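Local atomic coordinates of hypothetical protein APE0525 (PDB entry 2CX0), a protein that is of unknown function but carries a PUA domain preceded by a pre-PUA region, which suggests RNA binding and possibly a part in translation initiation. Residues L96-K99 and G100-I103; A151-K154 and L155-K159; V168-L171 and G172-L175. One frame throughout, in Å; residues are numbered along the deposited sequence.

Contact 1: L96-K99 and G100-I103. With SO4 (sulfate ion), chain B.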
ATOM      1  N   LEU A  96     -12.366   6.147   4.204  1.00 11.01           N
ATOM      2  CA  LEU A  96     -13.280   5.931   3.106  1.00 11.39           C
ATOM      3  C   LEU A  96     -13.429   7.253   2.401  1.00  8.09           C
ATOM      4  O   LEU A  96     -13.467   8.313   3.059  1.00 11.88           O
ATOM      5  CB  LEU A  96     -14.628   5.466   3.651  1.00 11.95           C
ATOM      6  CG  LEU A  96     -14.530   4.245   4.568  1.00 20.98           C
ATOM      7  CD1 LEU A  96     -15.935   3.868   5.076  1.00 18.98           C
ATOM      8  CD2 LEU A  96     -13.872   3.090   3.801  1.00 22.01           C
ATOM      9  N   VAL A  97     -13.510   7.203   1.073  1.00 11.44           N
ATOM     10  CA  VAL A  97     -13.546   8.441   0.266  1.00  8.42           C
ATOM     11  C   VAL A  97     -14.684   8.425  -0.740  1.00 12.76           C
ATOM     12  O   VAL A  97     -15.183   7.357  -1.137  1.00 11.43           O
ATOM     13  CB  VAL A  97     -12.188   8.676  -0.496  1.00 13.33           C
ATOM     14  CG1 VAL A  97     -10.996   8.528   0.458  1.00 12.78           C
ATOM     15  CG2 VAL A  97     -12.015   7.614  -1.725  1.00  9.55           C
ATOM     16  N   ASP A  98     -15.079   9.634  -1.167  1.00 14.82           N
ATOM     17  CA  ASP A  98     -16.134   9.775  -2.143  1.00 16.15           C
ATOM     18  C   ASP A  98     -15.644   9.433  -3.561  1.00 15.73           C
ATOM     19  O   ASP A  98     -14.457   9.204  -3.775  1.00 13.01           O
ATOM     20  CB  ASP A  98     -16.808  11.163  -2.062  1.00 14.79           C
ATOM     21  CG  ASP A  98     -15.887  12.343  -2.352  1.00 16.05           C
ATOM     22  OD1 ASP A  98     -14.910  12.233  -3.085  1.00 16.56           O
ATOM     23  OD2 ASP A  98     -16.193  13.445  -1.857  1.00 21.22           O
ATOM     24  N   LYS A  99     -16.560   9.364  -4.524  1.00 14.34           N
ATOM     25  CA  LYS A  99     -16.187   8.981  -5.876  1.00 13.99           C
ATOM     26  C   LYS A  99     -15.164   9.915  -6.520  1.00 12.96           C
ATOM     27  O   LYS A  99     -14.211   9.476  -7.110  1.00 12.67           O
ATOM     28  CB  LYS A  99     -17.438   8.883  -6.803  1.00 12.47           C
ATOM     29  CG  LYS A  99     -17.072   8.547  -8.245  1.00 15.67           C
ATOM     30  CD  LYS A  99     -18.343   8.553  -9.155  1.00 26.58           C
ATOM     31  CE  LYS A  99     -19.170   7.289  -8.983  1.00 35.17           C
ATOM     32  NZ  LYS A  99     -20.284   7.255 -10.013  1.00 38.46           N
ATOM     33  N   GLY A 100     -15.372  11.229  -6.416  1.00 13.86           N
ATOM     34  CA  GLY A 100     -14.394  12.155  -7.007  1.00 12.78           C
ATOM     35  C   GLY A 100     -12.989  11.967  -6.394  1.00 15.25           C
ATOM     36  O   GLY A 100     -11.971  12.074  -7.103  1.00 15.55           O
ATOM     37  N   ALA A 101     -12.933  11.686  -5.095  1.00 11.35           N
ATOM     38  CA  ALA A 101     -11.643  11.477  -4.452  1.00 12.39           C
ATOM     39  C   ALA A 101     -11.025  10.149  -4.865  1.00  9.39           C
ATOM     40  O   ALA A 101      -9.804  10.099  -5.059  1.00 13.10           O
ATOM     41  CB  ALA A 101     -11.755  11.559  -2.895  1.00 11.45           C
ATOM     42  N   ALA A 102     -11.837   9.106  -5.024  1.00  9.69           N
ATOM     43  CA  ALA A 102     -11.318   7.781  -5.444  1.00 12.67           C
ATOM     44  C   ALA A 102     -10.702   7.977  -6.833  1.00 15.04           C
ATOM     45  O   ALA A 102      -9.630   7.496  -7.121  1.00 12.73           O
ATOM     46  CB  ALA A 102     -12.466   6.724  -5.538  1.00 12.44           C
ATOM     47  N   ILE A 103     -11.399   8.704  -7.710  1.00 14.74           N
ATOM     48  CA  ILE A 103     -10.867   8.951  -9.036  1.00  9.90           C
ATOM     49  C   ILE A 103      -9.587   9.771  -8.981  1.00 14.42           C
ATOM     50  O   ILE A 103      -8.586   9.483  -9.678  1.00 14.45           O
ATOM     51  CB  ILE A 103     -11.936   9.688  -9.904  1.00 10.98           C
ATOM     52  CG1 ILE A 103     -13.011   8.693 -10.325  1.00 15.16           C
ATOM     53  CG2 ILE A 103     -11.280  10.342 -11.168  1.00 11.65           C
ATOM     54  CD1 ILE A 103     -14.240   9.379 -10.785  1.00 19.46           C
TER
HETATM   55  S   SO4 B1001     -20.154  10.302  -4.109  1.00 38.31           S
HETATM   56  O1  SO4 B1001     -19.684  11.696  -4.203  1.00 36.75           O
HETATM   57  O2  SO4 B1001     -20.882   9.992  -5.355  1.00 44.19           O
HETATM   58  O3  SO4 B1001     -19.102   9.284  -3.874  1.00 41.28           O
HETATM   59  O4  SO4 B1001     -21.118  10.240  -3.023  1.00 42.47           O
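Asp98 and Ala101 meet in an N-cap, at the point where strand 93-97 of the PUA domain gives way to helix 99-107. The evidence is the side-chain bond: Asp98 OD1 accepts from Ala101 N at 2.9 Å, with an N-H...O angle of 150°. CG of Asp98 stands between its own backbone N and carbonyl carbon (chi1 62°), which swings the carboxylate back over the first helical turn so that OD1 meets the amide.

Backbone bonds then carry the helix forward. Ala102 N donates to Asp98 O at 2.9 Å, and Ile103 N to Lys99 O at 3.0 Å.

Apolar contacts join the strand end to the helix. Val97 CB lies 3.8 Å from Ala101 CB, and its CG2 branch reaches Ala102 CB at 3.9 Å; Leu111 touches both Val97 and Ala101, so this side is turned to the domain interior. Further out, Lys99 and Ile103 run side by side in the same direction, with CG of Lys99 3.9 Å from CD1 of Ile103.

An anion completes the group. A sulfate, probably from the crystallisation liquor, takes the amide at the start of the helix, an end whose dipole would tend to attract negative charge. Asp98 and the sulfate thus use different amides: OD1 that of Ala101, the sulfate that of Lys99. The CB of Lys99 lies against the ion, 3.4 Å from sulfate O3. Lys99 N donates to that same oxygen, sulfate O3, at 2.6 Å, with an N-H...O angle of 157°.

Contact 2: A151-K154 and L155-K159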
ATOM      1  N   ALA A 151      -8.909  13.140  15.092  1.00 16.45           N
ATOM      2  CA  ALA A 151      -9.024  14.478  14.568  1.00 17.35           C
ATOM      3  C   ALA A 151      -9.712  14.412  13.188  1.00 15.55           C
ATOM      4  O   ALA A 151     -10.501  15.304  12.849  1.00 18.94           O
ATOM      5  CB  ALA A 151      -7.651  15.114  14.433  1.00 18.51           C
ATOM      6  N   LEU A 152      -9.402  13.384  12.398  1.00 13.61           N
ATOM      7  CA  LEU A 152      -9.976  13.283  11.069  1.00 14.48           C
ATOM      8  C   LEU A 152     -11.503  13.113  11.175  1.00 13.99           C
ATOM      9  O   LEU A 152     -12.260  13.632  10.340  1.00 14.40           O
ATOM     10  CB  LEU A 152      -9.323  12.128  10.293  1.00 11.27           C
ATOM     11  CG  LEU A 152      -9.736  11.979   8.817  1.00 15.13           C
ATOM     12  CD1 LEU A 152      -9.420  13.285   8.011  1.00 16.37           C
ATOM     13  CD2 LEU A 152      -8.920  10.737   8.223  1.00 13.08           C
ATOM     14  N   GLU A 153     -11.940  12.381  12.185  1.00 14.25           N
ATOM     15  CA  GLU A 153     -13.371  12.142  12.390  1.00 19.49           C
ATOM     16  C   GLU A 153     -14.117  13.506  12.447  1.00 20.76           C
ATOM     17  O   GLU A 153     -15.238  13.673  11.922  1.00 17.24           O
ATOM     18  CB  GLU A 153     -13.570  11.403  13.733  1.00 22.37           C
ATOM     19  CG  GLU A 153     -13.450   9.879  13.644  1.00 30.94           C
ATOM     20  CD  GLU A 153     -14.564   9.267  12.792  1.00 35.40           C
ATOM     21  OE1 GLU A 153     -15.579   9.924  12.556  1.00 43.39           O
ATOM     22  OE2 GLU A 153     -14.453   8.115  12.378  1.00 49.26           O
ATOM     23  N   LYS A 154     -13.487  14.483  13.086  1.00 18.04           N
ATOM     24  CA  LYS A 154     -14.133  15.772  13.195  1.00 17.70           C
ATOM     25  C   LYS A 154     -13.951  16.566  11.901  1.00 19.57           C
ATOM     26  O   LYS A 154     -14.898  17.091  11.320  1.00 17.74           O
ATOM     27  CB  LYS A 154     -13.536  16.536  14.368  1.00 20.80           C
ATOM     28  CG  LYS A 154     -13.691  15.770  15.657  1.00 35.72           C
ATOM     29  CD  LYS A 154     -13.705  16.701  16.846  1.00 45.41           C
ATOM     30  CE  LYS A 154     -13.714  15.917  18.177  1.00 55.59           C
ATOM     31  NZ  LYS A 154     -14.916  15.044  18.395  1.00 55.44           N
ATOM     32  N   LEU A 155     -12.735  16.596  11.400  1.00 13.42           N
ATOM     33  CA  LEU A 155     -12.441  17.378  10.200  1.00 11.59           C
ATOM     34  C   LEU A 155     -13.221  16.978   8.950  1.00 14.12           C
ATOM     35  O   LEU A 155     -13.637  17.847   8.198  1.00 15.16           O
ATOM     36  CB  LEU A 155     -10.934  17.288   9.885  1.00 17.47           C
ATOM     37  CG  LEU A 155     -10.009  17.946  10.946  1.00 22.55           C
ATOM     38  CD1 LEU A 155      -8.505  17.549  10.680  1.00 19.61           C
ATOM     39  CD2 LEU A 155     -10.233  19.496  10.881  1.00 20.97           C
ATOM     40  N   TYR A 156     -13.432  15.683   8.698  1.00  9.87           N
ATOM     41  CA  TYR A 156     -14.166  15.345   7.499  1.00 12.68           C
ATOM     42  C   TYR A 156     -15.639  15.735   7.619  1.00 17.13           C
ATOM     43  O   TYR A 156     -16.262  16.098   6.643  1.00 14.28           O
ATOM     44  CB  TYR A 156     -13.993  13.840   7.127  1.00 18.08           C
ATOM     45  CG  TYR A 156     -14.991  12.889   7.685  1.00 13.81           C
ATOM     46  CD1 TYR A 156     -14.644  12.023   8.728  1.00 15.44           C
ATOM     47  CD2 TYR A 156     -16.262  12.762   7.110  1.00 14.08           C
ATOM     48  CE1 TYR A 156     -15.544  11.043   9.200  1.00 17.86           C
ATOM     49  CE2 TYR A 156     -17.186  11.756   7.584  1.00 15.57           C
ATOM     50  CZ  TYR A 156     -16.792  10.923   8.628  1.00 16.27           C
ATOM     51  OH  TYR A 156     -17.642  10.000   9.147  1.00 15.72           O
ATOM     52  N   ARG A 157     -16.184  15.697   8.825  1.00 12.58           N
ATOM     53  CA  ARG A 157     -17.582  16.076   8.989  1.00 18.26           C
ATOM     54  C   ARG A 157     -17.796  17.586   8.769  1.00 20.20           C
ATOM     55  O   ARG A 157     -18.883  17.997   8.442  1.00 24.60           O
ATOM     56  CB  ARG A 157     -18.061  15.665  10.379  1.00 14.09           C
ATOM     57  CG  ARG A 157     -18.289  14.172  10.494  1.00 20.14           C
ATOM     58  CD  ARG A 157     -18.657  13.823  11.929  1.00 22.04           C
ATOM     59  NE  ARG A 157     -19.185  12.477  12.020  1.00 24.93           N
ATOM     60  CZ  ARG A 157     -18.443  11.396  12.198  1.00 28.77           C
ATOM     61  NH1 ARG A 157     -17.120  11.506  12.296  1.00 24.32           N
ATOM     62  NH2 ARG A 157     -19.031  10.203  12.328  1.00 24.41           N
ATOM     63  N   GLU A 158     -16.757  18.388   8.977  1.00 14.15           N
ATOM     64  CA  GLU A 158     -16.799  19.820   8.743  1.00 19.24           C
ATOM     65  C   GLU A 158     -16.371  20.106   7.308  1.00 20.85           C
ATOM     66  O   GLU A 158     -16.499  21.220   6.829  1.00 15.36           O
ATOM     67  CB  GLU A 158     -15.767  20.523   9.646  1.00 22.83           C
ATOM     68  CG  GLU A 158     -15.926  20.193  11.116  1.00 28.27           C
ATOM     69  CD  GLU A 158     -14.716  20.596  11.955  1.00 32.82           C
ATOM     70  OE1 GLU A 158     -14.793  20.407  13.186  1.00 38.05           O
ATOM     71  OE2 GLU A 158     -13.701  21.096  11.392  1.00 32.21           O
ATOM     72  N   LYS A 159     -15.848  19.091   6.630  1.00 15.94           N
ATOM     73  CA  LYS A 159     -15.256  19.269   5.282  1.00 17.89           C
ATOM     74  C   LYS A 159     -14.181  20.380   5.298  1.00 13.60           C
ATOM     75  O   LYS A 159     -14.103  21.245   4.431  1.00 17.66           O
ATOM     76  CB  LYS A 159     -16.295  19.513   4.171  1.00 16.93           C
ATOM     77  CG  LYS A 159     -17.255  18.375   4.092  1.00 12.80           C
ATOM     78  CD  LYS A 159     -16.603  17.109   3.634  1.00 16.40           C
ATOM     79  CE  LYS A 159     -17.638  15.981   3.720  1.00 18.12           C
ATOM     80  NZ  LYS A 159     -17.140  14.735   3.116  1.00 22.21           N
TER
HETATM   81  O   HOH W   1     -16.424   7.977  10.455  1.00 22.40           O
HETATM   82  O   HOH W   2     -17.836   7.535  12.783  1.00 45.24           O
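Tyr156 lays the CD1 edge of its ring against the backbone of Leu152, whose O lies near the ring plane, 3.3 Å from CD1. The ring also runs alongside the Glu153 side chain, pointing the same way, with carboxylate and ring planes 61° apart. Arg157 CG lies over one face, offset toward the rim; Tyr156 OH in turn lies 3.3 Å above the guanidinium plane.

All of this happens on helix 149-158 of the PUA domain. Backbone bonds mark its turns: Leu155 N to Ala151 O at 3.0 Å, and Tyr156 N to Leu152 O at 2.9 Å. The helix ends in a Schellman motif with Lys159, of positive phi, as the C-prime residue, Ala160 N returning to Leu155 O. Leu152 and Tyr156 both rest on Val119 of strand 116-121, which fixes that side of the helix against the sheet.

Glu153 and Arg157, four residues apart, bring opposite charges together at the guanidinium edge. A bend at chi2 (-65°) carries the Glu153 carboxylate there, beside the tyrosine ring. Their modelled separation is too short to trust, so the detailed geometry of this salt bridge is doubtful. Water 1 bridges Glu153 OE2, at 2.8 Å, and Tyr156 OH, at 2.7 Å, while water 2, in the guanidinium plane, accepts from Arg157 NH2 at 3.0 Å. Replacing Tyr156 with an alanine is likely to leave Arg157 CG without the ring face it lies on and water 1 without its hydroxyl partner.

Whatever their exact separation, the nearness of the guanidinium would be expected to favour the charged form of the Glu153 carboxylate, which water 1 joins to the tyrosine hydroxyl in one hydrogen-bonded chain.

Contact 3: V168-L171 and G172-L175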
ATOM      1  N   VAL A 168       1.567   7.267  -0.979  1.00 12.03           N
ATOM      2  CA  VAL A 168       2.839   6.540  -1.128  1.00 11.59           C
ATOM      3  C   VAL A 168       2.732   5.624  -2.385  1.00 11.09           C
ATOM      4  O   VAL A 168       3.612   5.583  -3.246  1.00 11.02           O
ATOM      5  CB  VAL A 168       3.134   5.710   0.107  1.00 11.99           C
ATOM      6  CG1 VAL A 168       4.280   4.651  -0.166  1.00 14.12           C
ATOM      7  CG2 VAL A 168       3.530   6.698   1.258  1.00 12.93           C
ATOM      8  N   HIS A 169       1.628   4.901  -2.499  1.00  9.92           N
ATOM      9  CA  HIS A 169       1.406   3.986  -3.624  1.00  9.91           C
ATOM     10  C   HIS A 169      -0.084   4.027  -3.985  1.00 13.16           C
ATOM     11  O   HIS A 169      -0.967   4.060  -3.080  1.00 13.41           O
ATOM     12  CB  HIS A 169       1.833   2.561  -3.234  1.00  9.34           C
ATOM     13  CG  HIS A 169       1.301   1.494  -4.144  1.00 13.62           C
ATOM     14  ND1 HIS A 169       0.522   0.444  -3.701  1.00 18.31           N
ATOM     15  CD2 HIS A 169       1.519   1.272  -5.461  1.00  7.69           C
ATOM     16  CE1 HIS A 169       0.285  -0.390  -4.721  1.00  9.66           C
ATOM     17  NE2 HIS A 169       0.884   0.096  -5.797  1.00 16.58           N
ATOM     18  N   ARG A 170      -0.393   4.020  -5.296  1.00 11.91           N
ATOM     19  CA  ARG A 170      -1.795   4.132  -5.671  1.00  9.22           C
ATOM     20  C   ARG A 170      -2.138   3.364  -6.940  1.00 13.39           C
ATOM     21  O   ARG A 170      -1.255   2.998  -7.707  1.00 10.75           O
ATOM     22  CB  ARG A 170      -2.193   5.614  -5.837  1.00 10.24           C
ATOM     23  CG  ARG A 170      -1.326   6.389  -6.878  1.00  7.95           C
ATOM     24  CD  ARG A 170      -1.790   6.215  -8.336  1.00  8.87           C
ATOM     25  NE  ARG A 170      -0.909   7.044  -9.196  1.00  9.54           N
ATOM     26  CZ  ARG A 170      -0.994   7.113 -10.526  1.00 15.44           C
ATOM     27  NH1 ARG A 170      -1.947   6.422 -11.173  1.00 12.14           N
ATOM     28  NH2 ARG A 170      -0.075   7.833 -11.198  1.00 11.23           N
ATOM     29  N   LEU A 171      -3.434   3.103  -7.116  1.00 10.28           N
ATOM     30  CA  LEU A 171      -3.935   2.350  -8.276  1.00  9.79           C
ATOM     31  C   LEU A 171      -3.414   2.929  -9.622  1.00 12.35           C
ATOM     32  O   LEU A 171      -3.659   4.108  -9.915  1.00 11.62           O
ATOM     33  CB  LEU A 171      -5.461   2.445  -8.264  1.00 14.04           C
ATOM     34  CG  LEU A 171      -6.117   1.166  -8.815  1.00 26.93           C
ATOM     35  CD1 LEU A 171      -7.651   1.104  -8.545  1.00 27.39           C
ATOM     36  CD2 LEU A 171      -5.762   1.111 -10.245  1.00 22.40           C
ATOM     37  N   GLY A 172      -2.695   2.120 -10.405  1.00 11.03           N
ATOM     38  CA  GLY A 172      -2.215   2.627 -11.685  1.00 12.73           C
ATOM     39  C   GLY A 172      -0.830   3.274 -11.710  1.00 12.82           C
ATOM     40  O   GLY A 172      -0.399   3.737 -12.772  1.00 10.97           O
ATOM     41  N   ASP A 173      -0.163   3.372 -10.558  1.00 11.16           N
ATOM     42  CA  ASP A 173       1.177   3.915 -10.588  1.00 10.75           C
ATOM     43  C   ASP A 173       2.161   2.833 -11.149  1.00 13.25           C
ATOM     44  O   ASP A 173       1.765   1.711 -11.456  1.00 10.31           O
ATOM     45  CB  ASP A 173       1.610   4.550  -9.215  1.00  7.52           C
ATOM     46  CG  ASP A 173       1.894   3.531  -8.080  1.00 13.32           C
ATOM     47  OD1 ASP A 173       2.050   2.294  -8.310  1.00 13.34           O
ATOM     48  OD2 ASP A 173       1.977   4.046  -6.908  1.00 16.29           O
ATOM     49  N   ALA A 174       3.421   3.219 -11.352  1.00 12.41           N
ATOM     50  CA  ALA A 174       4.393   2.317 -11.936  1.00 12.92           C
ATOM     51  C   ALA A 174       4.558   1.023 -11.142  1.00 14.35           C
ATOM     52  O   ALA A 174       4.613  -0.073 -11.750  1.00 10.91           O
ATOM     53  CB  ALA A 174       5.718   3.028 -12.080  1.00  9.65           C
ATOM     54  N   LEU A 175       4.637   1.147  -9.817  1.00  9.46           N
ATOM     55  CA  LEU A 175       4.774  -0.051  -8.987  1.00 12.25           C
ATOM     56  C   LEU A 175       3.511  -0.931  -9.125  1.00 10.37           C
ATOM     57  O   LEU A 175       3.617  -2.180  -9.197  1.00  9.10           O
ATOM     58  CB  LEU A 175       5.014   0.309  -7.501  1.00 11.04           C
ATOM     59  CG  LEU A 175       4.928  -0.841  -6.465  1.00 10.17           C
ATOM     60  CD1 LEU A 175       6.063  -1.862  -6.704  1.00 13.07           C
ATOM     61  CD2 LEU A 175       5.080  -0.304  -5.088  1.00 13.37           C
TER
HETATM   62  O   HOH W   3       4.674   3.946  -5.556  1.00 28.46           O
HETATM   63  O   HOH W   4       0.178   6.327 -13.995  1.00 29.01           O
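Asp173 OD2 is gripped by two donors: Arg170 N at 2.9 Å, with an N-H...O angle of 163°, and water 3 at 3.0 Å. The amide comes from above the carboxylate plane, and the water also donates to Val168 O. OD1, the other oxygen, caps helix 174-183 by accepting from Trp176 N, so Asp173 is the N-cap residue and ties the helix start to the chain before it. A chi1 of 72° places CG on the side flanked by both main-chain neighbours of CA, setting the carboxylate with OD2 toward Arg170 N and OD1 toward Trp176 N.

Asp173 N returns a bond to Arg170 O at 3.1 Å, closing a type II beta turn from Arg170 to Asp173, with Gly172 at positive phi. The turn leads from strand 163-170 of the PUA domain, which has a classic bulge where Val168 and His169 face Val142, to a helix whose Leu175 packs on Ile59 and Phe69 of the N-terminal sheet.

Arg170 folds back across the turn, its guanidinium face over Asp173 CB, and NH1 donates to Leu171 O at 3.1 Å. His169 presents the edge of its ring to Asp173 OD1, while Leu175 CD2 makes a CH-pi contact over one face, 4.3 Å from the ring centroid.

How the contacts relate
The three contacts follow in series along the chain: contact 1 at a strand-to-helix junction, contact 2 along a helix to its end, contact 3 at a turn from strand to helix. Contacts 1 and 2 lie on the same side of the chain's centre and within the PUA domain, their centres 16 Å apart and nearest atoms about 5 Å apart without touching; both pack near strand 116-121, an outermost strand of the mixed sheet. Contact 3 is 16 Å from contact 1 and 26 Å from contact 2, centre to centre. Its strand, 163-170, belongs to the same sheet as strand 93-97 of contact 1, yet its helix returns to the N-terminal antiparallel sheet, so contact 3 links the two sheets.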